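Local coordinates for StAR-related lipid transfer protein 5 (Homo sapiens, PDB 2R55) that may bind cholesterol or other sterols through its START domain and take part in transporting them and other lipids inside the cell, at residues L68-L79 against T186-H195; L93-V101 against S214-A225. All blocks are in the same frame, centred on the assembly; numbering follows the deposited sequence.

Overall arrangement
Both contacts lie about 11 Å (centre to centre) from the middle of the chain, their centres about 12 Å apart, and both are partly buried. Contact 1 pairs two strands of the curved START sheet and rests mainly on backbone hydrogen bonds; contact 2 sets a short helix and turn against the C-terminal helix 204-227, through side chains around one tryptophan. The same long helix lies against the sheet: Tyr219 OH reaches Leu190 O of contact 1, probably as a hydrogen bond, at 2.6 Å. Charged pairs mark the more open margins, Arg70 with Glu72 in contact 1 and, more loosely, Glu99 with Arg217 in contact 2.

Contact 1: L68-L79 against T186-H195; sequences LYRGEGIVYGTL and TKTNLVTFFH
Leu68 lays its CD1 methyl over one face of the His195 imidazole in a CH-pi contact, 3.8 Å from CD1 to the ring centroid and offset toward the rim. The same methyl reaches CB of Phe193. Both ring nitrogens of His195 are bonded beyond the two strands, ND1 to Pro173 O and NE2 to Ser61 OG, which holds the turn of the ring that Leu68 covers. On the face toward helix 21-40, Arg70 and Phe193 lie side by side. With CG of Arg70 anti to its backbone N (chi1 175°), the aliphatic stem passes the ring, CG coming to 3.4 Å from Phe193 CE1, and the extended chain carries the guanidinium onward until one of its faces lies over Val191 CG1. There NH1 makes a salt bridge to Glu72 OE1 at 2.7 Å; OE1 lies near the guanidinium plane, while NH1 meets it from above the plane of the carboxylate. The other oxygen, Glu72 OE2, receives a weak bond from Asn189 ND2.

Arg70, Glu72, Asn189, Val191 and Phe193 share one face of an antiparallel pair of strands in the START sheet, the helix-grip fold in which strands curve around the C-terminal helix. Tyr69, Gly71, Gly73 and Val75 form hydrogen-bonded pairs with Phe194, Thr192, Leu190 and Thr188; the bond from Gly71 N to Thr192 O is nearly straight (178°). On the face toward helix 204-227, Val75 CG1 meets Leu190 CB, while Val75 and Thr192 also touch that helix through Leu222 and Met215. Where strand 68-75 has given way to a turn, Thr188 sets OG1 beside its backbone N (chi1 -44°), and the hydroxyl donates to Gly77 O at 2.5 Å. Its CG2 points to Leu79 CD1, 4.0 Å away, at the start of helix 79-86, whose N-cap is Thr78.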
loop_
_atom_site.group_PDB
_atom_site.type_symbol
_atom_site.label_atom_id
_atom_site.label_comp_id
_atom_site.label_asym_id
_atom_site.label_seq_id
_atom_site.Cartn_x
_atom_site.Cartn_y
_atom_site.Cartn_z
ATOM N N LEU A 68 -6.215 9.904 -3.738
ATOM C CA LEU A 68 -5.453 8.707 -4.058
ATOM C C LEU A 68 -4.068 9.151 -4.470
ATOM O O LEU A 68 -3.932 10.092 -5.253
ATOM C CB LEU A 68 -6.142 7.941 -5.196
ATOM C CG LEU A 68 -5.457 6.859 -6.034
ATOM C CD1 LEU A 68 -5.085 5.629 -5.210
ATOM C CD2 LEU A 68 -6.340 6.454 -7.247
ATOM N N TYR A 69 -3.049 8.458 -3.961
ATOM C CA TYR A 69 -1.642 8.806 -4.179
ATOM C C TYR A 69 -0.927 7.734 -4.997
ATOM O O TYR A 69 -1.146 6.532 -4.785
ATOM C CB TYR A 69 -0.917 9.025 -2.832
ATOM C CG TYR A 69 -1.344 10.298 -2.144
ATOM C CD1 TYR A 69 -2.405 10.305 -1.234
ATOM C CD2 TYR A 69 -0.710 11.506 -2.425
ATOM C CE1 TYR A 69 -2.824 11.495 -0.617
ATOM C CE2 TYR A 69 -1.113 12.700 -1.812
ATOM C CZ TYR A 69 -2.170 12.684 -0.913
ATOM O OH TYR A 69 -2.567 13.856 -0.330
ATOM N N ARG A 70 -0.067 8.176 -5.914
ATOM C CA ARG A 70 0.602 7.302 -6.846
ATOM C C ARG A 70 2.109 7.530 -6.777
ATOM O O ARG A 70 2.598 8.644 -7.018
ATOM C CB ARG A 70 0.090 7.597 -8.253
ATOM C CG ARG A 70 0.788 6.839 -9.405
ATOM C CD ARG A 70 0.699 7.647 -10.677
ATOM N NE ARG A 70 0.791 6.827 -11.875
ATOM C CZ ARG A 70 1.932 6.395 -12.408
ATOM N NH1 ARG A 70 3.105 6.682 -11.836
ATOM N NH2 ARG A 70 1.899 5.650 -13.508
ATOM N N GLY A 71 2.826 6.470 -6.430
ATOM C CA GLY A 71 4.278 6.482 -6.396
ATOM C C GLY A 71 4.835 5.688 -7.565
ATOM O O GLY A 71 4.348 4.598 -7.875
ATOM N N GLU A 72 5.845 6.240 -8.219
ATOM C CA GLU A 72 6.544 5.517 -9.269
ATOM C C GLU A 72 8.058 5.667 -9.104
ATOM O O GLU A 72 8.570 6.757 -8.788
ATOM C CB GLU A 72 6.064 5.961 -10.659
ATOM C CG GLU A 72 6.912 5.460 -11.836
ATOM C CD GLU A 72 6.109 5.229 -13.122
ATOM O OE1 GLU A 72 5.132 5.982 -13.393
ATOM O OE2 GLU A 72 6.462 4.277 -13.859
ATOM N N GLY A 73 8.765 4.560 -9.306
ATOM C CA GLY A 73 10.186 4.516 -9.021
ATOM C C GLY A 73 10.828 3.171 -9.297
ATOM O O GLY A 73 10.335 2.118 -8.836
ATOM N N ILE A 74 11.940 3.224 -10.050
ATOM C CA ILE A 74 12.763 2.051 -10.312
ATOM C C ILE A 74 13.495 1.641 -9.040
ATOM O O ILE A 74 14.274 2.422 -8.470
ATOM C CB ILE A 74 13.776 2.298 -11.464
ATOM C CG1 ILE A 74 13.036 2.523 -12.791
ATOM C CG2 ILE A 74 14.708 1.107 -11.617
ATOM C CD1 ILE A 74 13.759 3.414 -13.782
ATOM N N VAL A 75 13.222 0.422 -8.584
ATOM C CA VAL A 75 13.982 -0.157 -7.475
ATOM C C VAL A 75 15.091 -1.070 -8.012
ATOM O O VAL A 75 14.862 -1.916 -8.888
ATOM C CB VAL A 75 13.077 -0.865 -6.414
ATOM C CG1 VAL A 75 11.988 -1.699 -7.062
ATOM C CG2 VAL A 75 13.907 -1.710 -5.467
ATOM N N TYR A 76 16.297 -0.881 -7.488
ATOM C CA TYR A 76 17.452 -1.604 -7.978
ATOM C C TYR A 76 17.581 -2.960 -7.285
ATOM O O TYR A 76 18.455 -3.164 -6.428
ATOM C CB TYR A 76 18.713 -0.752 -7.811
ATOM C CG TYR A 76 18.771 0.468 -8.711
ATOM C CD1 TYR A 76 19.824 0.642 -9.610
ATOM C CD2 TYR A 76 17.781 1.451 -8.660
ATOM C CE1 TYR A 76 19.889 1.765 -10.434
ATOM C CE2 TYR A 76 17.833 2.571 -9.479
ATOM C CZ TYR A 76 18.887 2.723 -10.359
ATOM O OH TYR A 76 18.944 3.832 -11.169
ATOM N N GLY A 77 16.692 -3.879 -7.673
ATOM C CA GLY A 77 16.681 -5.246 -7.158
ATOM C C GLY A 77 15.941 -6.224 -8.061
ATOM O O GLY A 77 15.141 -5.820 -8.915
ATOM N N THR A 78 16.222 -7.517 -7.872
ATOM C CA THR A 78 15.510 -8.581 -8.582
ATOM C C THR A 78 14.043 -8.526 -8.194
ATOM O O THR A 78 13.717 -8.164 -7.072
ATOM C CB THR A 78 16.047 -9.988 -8.228
ATOM O OG1 THR A 78 15.544 -10.384 -6.944
ATOM C CG2 THR A 78 17.567 -10.012 -8.217
ATOM N N LEU A 79 13.178 -8.904 -9.127
ATOM C CA LEU A 79 11.721 -8.819 -8.979
ATOM C C LEU A 79 11.179 -9.516 -7.731
ATOM O O LEU A 79 10.221 -9.050 -7.132
ATOM C CB LEU A 79 11.038 -9.364 -10.242
ATOM C CG LEU A 79 9.546 -9.706 -10.289
ATOM C CD1 LEU A 79 8.630 -8.460 -10.390
ATOM C CD2 LEU A 79 9.291 -10.627 -11.449
ATOM N N THR A 186 18.317 -6.219 -15.124
ATOM C CA THR A 186 18.480 -6.672 -13.732
ATOM C C THR A 186 17.793 -5.786 -12.683
ATOM O O THR A 186 18.203 -5.794 -11.520
ATOM C CB THR A 186 19.980 -6.793 -13.343
ATOM O OG1 THR A 186 20.434 -5.554 -12.766
ATOM C CG2 THR A 186 20.851 -7.165 -14.570
ATOM N N LYS A 187 16.763 -5.034 -13.083
ATOM C CA LYS A 187 16.073 -4.080 -12.191
ATOM C C LYS A 187 14.547 -4.298 -12.160
ATOM O O LYS A 187 14.030 -5.162 -12.870
ATOM C CB LYS A 187 16.382 -2.637 -12.606
ATOM C CG LYS A 187 17.824 -2.195 -12.399
ATOM C CD LYS A 187 18.633 -2.364 -13.684
ATOM C CE LYS A 187 20.129 -2.294 -13.438
ATOM N NZ LYS A 187 20.864 -2.637 -14.681
ATOM N N THR A 188 13.830 -3.504 -11.349
ATOM C CA THR A 188 12.371 -3.642 -11.172
ATOM C C THR A 188 11.644 -2.293 -11.012
ATOM O O THR A 188 12.073 -1.434 -10.237
ATOM C CB THR A 188 12.023 -4.534 -9.945
ATOM O OG1 THR A 188 12.856 -5.704 -9.930
ATOM C CG2 THR A 188 10.553 -4.963 -9.974
ATOM N N ASN A 189 10.539 -2.123 -11.734
ATOM C CA ASN A 189 9.713 -0.931 -11.633
ATOM C C ASN A 189 8.638 -1.178 -10.580
ATOM O O ASN A 189 7.936 -2.206 -10.626
ATOM C CB ASN A 189 9.071 -0.594 -12.985
ATOM C CG ASN A 189 8.572 0.845 -13.067
ATOM O OD1 ASN A 189 9.352 1.787 -13.249
ATOM N ND2 ASN A 189 7.259 1.013 -12.960
ATOM N N LEU A 190 8.539 -0.246 -9.628
ATOM C CA LEU A 190 7.561 -0.301 -8.550
ATOM C C LEU A 190 6.613 0.908 -8.573
ATOM O O LEU A 190 7.036 2.057 -8.331
ATOM C CB LEU A 190 8.259 -0.377 -7.187
ATOM C CG LEU A 190 7.380 -0.375 -5.924
ATOM C CD1 LEU A 190 6.507 -1.630 -5.841
ATOM C CD2 LEU A 190 8.208 -0.245 -4.671
ATOM N N VAL A 191 5.336 0.634 -8.850
ATOM C CA VAL A 191 4.280 1.644 -8.814
ATOM C C VAL A 191 3.316 1.289 -7.683
ATOM O O VAL A 191 2.779 0.166 -7.630
ATOM C CB VAL A 191 3.530 1.739 -10.155
ATOM C CG1 VAL A 191 2.633 2.987 -10.192
ATOM C CG2 VAL A 191 4.510 1.770 -11.299
ATOM N N THR A 192 3.128 2.233 -6.762
ATOM C CA THR A 192 2.351 1.972 -5.565
ATOM C C THR A 192 1.272 3.022 -5.408
ATOM O O THR A 192 1.487 4.204 -5.721
ATOM C CB THR A 192 3.194 2.022 -4.282
ATOM O OG1 THR A 192 3.635 3.365 -4.062
ATOM C CG2 THR A 192 4.401 1.098 -4.338
ATOM N N PHE A 193 0.121 2.590 -4.886
ATOM C CA PHE A 193 -0.976 3.486 -4.606
ATOM C C PHE A 193 -1.338 3.444 -3.140
ATOM O O PHE A 193 -1.605 2.377 -2.593
ATOM C CB PHE A 193 -2.185 3.126 -5.464
ATOM C CG PHE A 193 -1.918 3.225 -6.915
ATOM C CD1 PHE A 193 -2.000 4.444 -7.559
ATOM C CD2 PHE A 193 -1.524 2.108 -7.634
ATOM C CE1 PHE A 193 -1.722 4.541 -8.901
ATOM C CE2 PHE A 193 -1.242 2.202 -8.981
ATOM C CZ PHE A 193 -1.347 3.420 -9.618
ATOM N N PHE A 194 -1.331 4.620 -2.518
ATOM C CA PHE A 194 -1.826 4.812 -1.159
ATOM C C PHE A 194 -3.197 5.432 -1.275
ATOM O O PHE A 194 -3.372 6.436 -1.969
ATOM C CB PHE A 194 -0.887 5.744 -0.401
ATOM C CG PHE A 194 0.368 5.081 0.061
ATOM C CD1 PHE A 194 0.632 3.749 -0.267
ATOM C CD2 PHE A 194 1.304 5.784 0.790
ATOM C CE1 PHE A 194 1.799 3.133 0.169
ATOM C CE2 PHE A 194 2.473 5.168 1.222
ATOM C CZ PHE A 194 2.717 3.848 0.911
ATOM N N HIS A 195 -4.177 4.828 -0.621
ATOM C CA HIS A 195 -5.566 5.231 -0.807
ATOM C C HIS A 195 -6.214 5.205 0.538
ATOM O O HIS A 195 -7.186 4.486 0.770
ATOM C CB HIS A 195 -6.264 4.222 -1.701
ATOM C CG HIS A 195 -7.405 4.789 -2.484
ATOM N ND1 HIS A 195 -7.941 4.142 -3.573
ATOM C CD2 HIS A 195 -8.100 5.944 -2.349
ATOM C CE1 HIS A 195 -8.927 4.870 -4.067
ATOM N NE2 HIS A 195 -9.043 5.967 -3.344
#

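Contact 2: L93-V101 against S214-A225; sequences LRVKWDENV and SMTRFYANLQKA
Trp97 packs its indole against residues 214-225 of helix 204-227, as a knob among Phe218, Asn221, Leu222 and Ala225. From CB, which already touches the Ala225 methyl, the side chain turns CG between the backbone N and the carbonyl carbon (chi1 56°), bringing the ring alongside the helix. CG then lies 3.8 Å from Ala225 CB, and the methyl stands over the five-membered ring in a CH-pi contact. On the benzo side CE3 faces Asn221 CB, which lies in the ring plane at the edge, and CZ3 rests near the backbone N of Leu222. CZ2 meets Leu222 CD2 at 3.7 Å; this methyl sits over the six-membered ring, on the face opposite the one covered by Asp98 CB. At the far corner CH2 reaches Phe218 CE1, also at 3.7 Å, the Trp97 six-membered ring and the Phe218 ring being inclined at 57°. NE1 is satisfied by Cys85 O. With an alanine here, Cys85 O would probably lose this donor and a gap is likely to open between Phe218, Leu222 and Ala225.

Around this knob the contact becomes polar. Arg94 NH1 lies at the edge of the Phe218 ring, near its plane, and 3.2 Å from Asp98 OD2, an attraction of charges in which no N-H points at the oxygen. Glu99 OE2 and Arg217 NE form a long salt bridge of 3.9 Å on the outer side. Asp98 to Val101 make a type I turn leading to strand 103-109. The contact seats the short, weakly bonded helix around 94-97 and its turn on the C-terminal helix of the START domain, with Val86 of helix 79-86 touching Trp97, while Phe218 meets Phe194 of strand 188-197 edge-to-face and Leu222 bears on Leu190 and on Val75 of strand 67-75.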
loop_
_atom_site.group_PDB
_atom_site.type_symbol
_atom_site.label_atom_id
_atom_site.label_comp_id
_atom_site.label_asym_id
_atom_site.label_seq_id
_atom_site.Cartn_x
_atom_site.Cartn_y
_atom_site.Cartn_z
ATOM N N LEU A 93 8.160 -9.489 5.642
ATOM C CA LEU A 93 9.208 -8.471 5.814
ATOM C C LEU A 93 8.800 -7.042 6.216
ATOM O O LEU A 93 9.577 -6.342 6.866
ATOM C CB LEU A 93 10.090 -8.422 4.551
ATOM C CG LEU A 93 10.823 -9.714 4.125
ATOM C CD1 LEU A 93 11.838 -9.408 3.038
ATOM C CD2 LEU A 93 11.517 -10.432 5.296
ATOM N N ARG A 94 7.597 -6.616 5.834
ATOM C CA ARG A 94 7.215 -5.193 5.902
ATOM C C ARG A 94 7.365 -4.510 7.294
ATOM O O ARG A 94 7.712 -3.327 7.375
ATOM C CB ARG A 94 5.815 -4.983 5.304
ATOM C CG ARG A 94 5.575 -3.575 4.786
ATOM C CD ARG A 94 4.918 -3.598 3.435
ATOM N NE ARG A 94 3.558 -3.058 3.429
ATOM C CZ ARG A 94 3.253 -1.773 3.248
ATOM N NH1 ARG A 94 4.218 -0.874 3.087
ATOM N NH2 ARG A 94 1.980 -1.379 3.243
ATOM N N VAL A 95 7.131 -5.270 8.367
ATOM C CA VAL A 95 7.265 -4.784 9.754
ATOM C C VAL A 95 8.621 -4.128 10.004
ATOM O O VAL A 95 8.717 -3.119 10.696
ATOM C CB VAL A 95 7.069 -5.943 10.780
ATOM C CG1 VAL A 95 7.420 -5.511 12.226
ATOM C CG2 VAL A 95 5.647 -6.478 10.711
ATOM N N LYS A 96 9.659 -4.721 9.431
ATOM C CA LYS A 96 11.025 -4.270 9.613
ATOM C C LYS A 96 11.276 -2.873 9.034
ATOM O O LYS A 96 11.390 -1.897 9.768
ATOM C CB LYS A 96 11.976 -5.295 8.987
ATOM C CG LYS A 96 13.442 -5.032 9.209
ATOM C CD LYS A 96 13.717 -4.997 10.678
ATOM C CE LYS A 96 15.149 -5.322 10.986
ATOM N NZ LYS A 96 15.264 -5.240 12.450
ATOM N N TRP A 97 11.327 -2.789 7.712
ATOM C CA TRP A 97 11.905 -1.639 7.027
ATOM C C TRP A 97 10.981 -0.438 6.865
ATOM O O TRP A 97 11.458 0.677 6.672
ATOM C CB TRP A 97 12.436 -2.066 5.656
ATOM C CG TRP A 97 11.399 -2.713 4.786
ATOM C CD1 TRP A 97 11.144 -4.048 4.676
ATOM C CD2 TRP A 97 10.479 -2.053 3.909
ATOM N NE1 TRP A 97 10.125 -4.264 3.779
ATOM C CE2 TRP A 97 9.698 -3.057 3.292
ATOM C CE3 TRP A 97 10.244 -0.712 3.574
ATOM C CZ2 TRP A 97 8.690 -2.763 2.361
ATOM C CZ3 TRP A 97 9.231 -0.416 2.658
ATOM C CH2 TRP A 97 8.467 -1.440 2.065
ATOM N N ASP A 98 9.673 -0.653 6.913
ATOM C CA ASP A 98 8.732 0.440 6.653
ATOM C C ASP A 98 8.405 1.238 7.911
ATOM O O ASP A 98 7.653 0.774 8.776
ATOM C CB ASP A 98 7.450 -0.092 6.011
ATOM C CG ASP A 98 6.469 1.016 5.646
ATOM O OD1 ASP A 98 6.885 2.152 5.313
ATOM O OD2 ASP A 98 5.261 0.730 5.678
ATOM N N GLU A 99 8.952 2.448 7.998
ATOM C CA GLU A 99 8.793 3.277 9.198
ATOM C C GLU A 99 7.334 3.448 9.626
ATOM O O GLU A 99 7.064 3.756 10.779
ATOM C CB GLU A 99 9.491 4.645 9.039
ATOM C CG GLU A 99 8.888 5.573 7.976
ATOM C CD GLU A 99 9.207 7.058 8.189
ATOM O OE1 GLU A 99 10.275 7.385 8.751
ATOM O OE2 GLU A 99 8.379 7.903 7.768
ATOM N N ASN A 100 6.410 3.224 8.687
ATOM C CA ASN A 100 4.974 3.423 8.909
ATOM C C ASN A 100 4.166 2.192 9.302
ATOM O O ASN A 100 2.924 2.202 9.216
ATOM C CB ASN A 100 4.340 4.051 7.677
ATOM C CG ASN A 100 4.092 5.519 7.848
ATOM O OD1 ASN A 100 3.872 5.999 8.956
ATOM N ND2 ASN A 100 4.115 6.246 6.745
ATOM N N VAL A 101 4.861 1.148 9.736
ATOM C CA VAL A 101 4.231 -0.123 10.060
ATOM C C VAL A 101 4.873 -0.704 11.307
ATOM O O VAL A 101 6.088 -0.887 11.360
ATOM C CB VAL A 101 4.312 -1.131 8.860
ATOM C CG1 VAL A 101 4.097 -2.578 9.319
ATOM C CG2 VAL A 101 3.301 -0.766 7.777
ATOM N N SER A 214 5.072 10.612 2.955
ATOM C CA SER A 214 4.980 9.228 3.385
ATOM C C SER A 214 5.425 8.312 2.244
ATOM O O SER A 214 6.151 7.344 2.468
ATOM C CB SER A 214 3.541 8.912 3.824
ATOM O OG SER A 214 3.454 7.689 4.537
ATOM N N MET A 215 5.018 8.653 1.019
ATOM C CA MET A 215 5.394 7.888 -0.183
ATOM C C MET A 215 6.889 7.960 -0.544
ATOM O O MET A 215 7.493 6.942 -0.860
ATOM C CB MET A 215 4.536 8.321 -1.372
ATOM C CG MET A 215 4.705 7.480 -2.637
ATOM S SD MET A 215 3.724 5.968 -2.644
ATOM C CE MET A 215 2.086 6.603 -2.935
ATOM N N THR A 216 7.473 9.157 -0.507
ATOM C CA THR A 216 8.908 9.334 -0.806
ATOM C C THR A 216 9.828 8.633 0.214
ATOM O O THR A 216 10.902 8.137 -0.143
ATOM C CB THR A 216 9.308 10.812 -0.868
ATOM O OG1 THR A 216 9.107 11.414 0.420
ATOM C CG2 THR A 216 8.499 11.542 -1.931
ATOM N N ARG A 217 9.379 8.602 1.466
ATOM C CA ARG A 217 10.037 7.875 2.546
ATOM C C ARG A 217 9.872 6.367 2.408
ATOM O O ARG A 217 10.772 5.596 2.764
ATOM C CB ARG A 217 9.463 8.324 3.906
ATOM C CG ARG A 217 10.280 9.391 4.602
ATOM C CD ARG A 217 9.396 10.440 5.287
ATOM N NE ARG A 217 10.120 11.113 6.377
ATOM C CZ ARG A 217 11.107 11.994 6.205
ATOM N NH1 ARG A 217 11.504 12.350 4.977
ATOM N NH2 ARG A 217 11.704 12.520 7.265
ATOM N N PHE A 218 8.702 5.955 1.922
ATOM C CA PHE A 218 8.399 4.545 1.687
ATOM C C PHE A 218 9.428 3.951 0.705
ATOM O O PHE A 218 10.033 2.904 0.971
ATOM C CB PHE A 218 6.963 4.415 1.190
ATOM C CG PHE A 218 6.591 3.045 0.679
ATOM C CD1 PHE A 218 6.110 2.065 1.544
ATOM C CD2 PHE A 218 6.659 2.754 -0.686
ATOM C CE1 PHE A 218 5.733 0.800 1.044
ATOM C CE2 PHE A 218 6.303 1.497 -1.170
ATOM C CZ PHE A 218 5.838 0.522 -0.308
ATOM N N TYR A 219 9.658 4.658 -0.400
ATOM C CA TYR A 219 10.600 4.201 -1.418
ATOM C C TYR A 219 12.027 4.295 -0.934
ATOM O O TYR A 219 12.831 3.391 -1.191
ATOM C CB TYR A 219 10.433 4.974 -2.736
ATOM C CG TYR A 219 9.308 4.479 -3.608
ATOM C CD1 TYR A 219 7.976 4.776 -3.303
ATOM C CD2 TYR A 219 9.576 3.729 -4.755
ATOM C CE1 TYR A 219 6.956 4.325 -4.099
ATOM C CE2 TYR A 219 8.555 3.280 -5.563
ATOM C CZ TYR A 219 7.245 3.581 -5.234
ATOM O OH TYR A 219 6.227 3.123 -6.046
ATOM N N ALA A 220 12.349 5.393 -0.259
ATOM C CA ALA A 220 13.659 5.514 0.373
ATOM C C ALA A 220 13.940 4.273 1.234
ATOM O O ALA A 220 14.987 3.654 1.096
ATOM C CB ALA A 220 13.759 6.797 1.190
ATOM N N ASN A 221 12.984 3.891 2.080
ATOM C CA ASN A 221 13.122 2.718 2.960
ATOM C C ASN A 221 13.234 1.426 2.179
ATOM O O ASN A 221 14.169 0.655 2.376
ATOM C CB ASN A 221 11.930 2.599 3.924
ATOM C CG ASN A 221 12.024 3.533 5.110
ATOM O OD1 ASN A 221 13.057 4.163 5.356
ATOM N ND2 ASN A 221 10.931 3.623 5.866
ATOM N N LEU A 222 12.270 1.194 1.296
ATOM C CA LEU A 222 12.271 0.007 0.448
ATOM C C LEU A 222 13.633 -0.253 -0.209
ATOM O O LEU A 222 14.064 -1.405 -0.295
ATOM C CB LEU A 222 11.167 0.109 -0.604
ATOM C CG LEU A 222 10.704 -1.091 -1.444
ATOM C CD1 LEU A 222 11.433 -1.147 -2.771
ATOM C CD2 LEU A 222 10.805 -2.418 -0.703
ATOM N N GLN A 223 14.299 0.815 -0.657
ATOM C CA GLN A 223 15.592 0.702 -1.345
ATOM C C GLN A 223 16.672 0.117 -0.441
ATOM O O GLN A 223 17.375 -0.819 -0.831
ATOM C CB GLN A 223 16.032 2.056 -1.911
ATOM C CG GLN A 223 15.391 2.395 -3.260
ATOM C CD GLN A 223 15.207 3.893 -3.475
ATOM O OE1 GLN A 223 15.412 4.701 -2.557
ATOM N NE2 GLN A 223 14.814 4.269 -4.691
ATOM N N LYS A 224 16.776 0.681 0.759
ATOM C CA LYS A 224 17.692 0.233 1.803
ATOM C C LYS A 224 17.539 -1.264 2.089
ATOM O O LYS A 224 18.589 -1.997 2.267
ATOM C CB LYS A 224 17.447 1.065 3.079
ATOM C CG LYS A 224 18.146 0.596 4.389
ATOM C CD LYS A 224 17.396 1.222 5.603
ATOM C CE LYS A 224 17.629 0.466 6.916
ATOM N NZ LYS A 224 18.891 0.870 7.634
ATOM N N ALA A 225 16.243 -1.707 2.132
ATOM C CA ALA A 225 15.946 -3.107 2.457
ATOM C C ALA A 225 16.454 -4.036 1.360
ATOM O O ALA A 225 17.068 -5.074 1.639
ATOM C CB ALA A 225 14.468 -3.300 2.677
#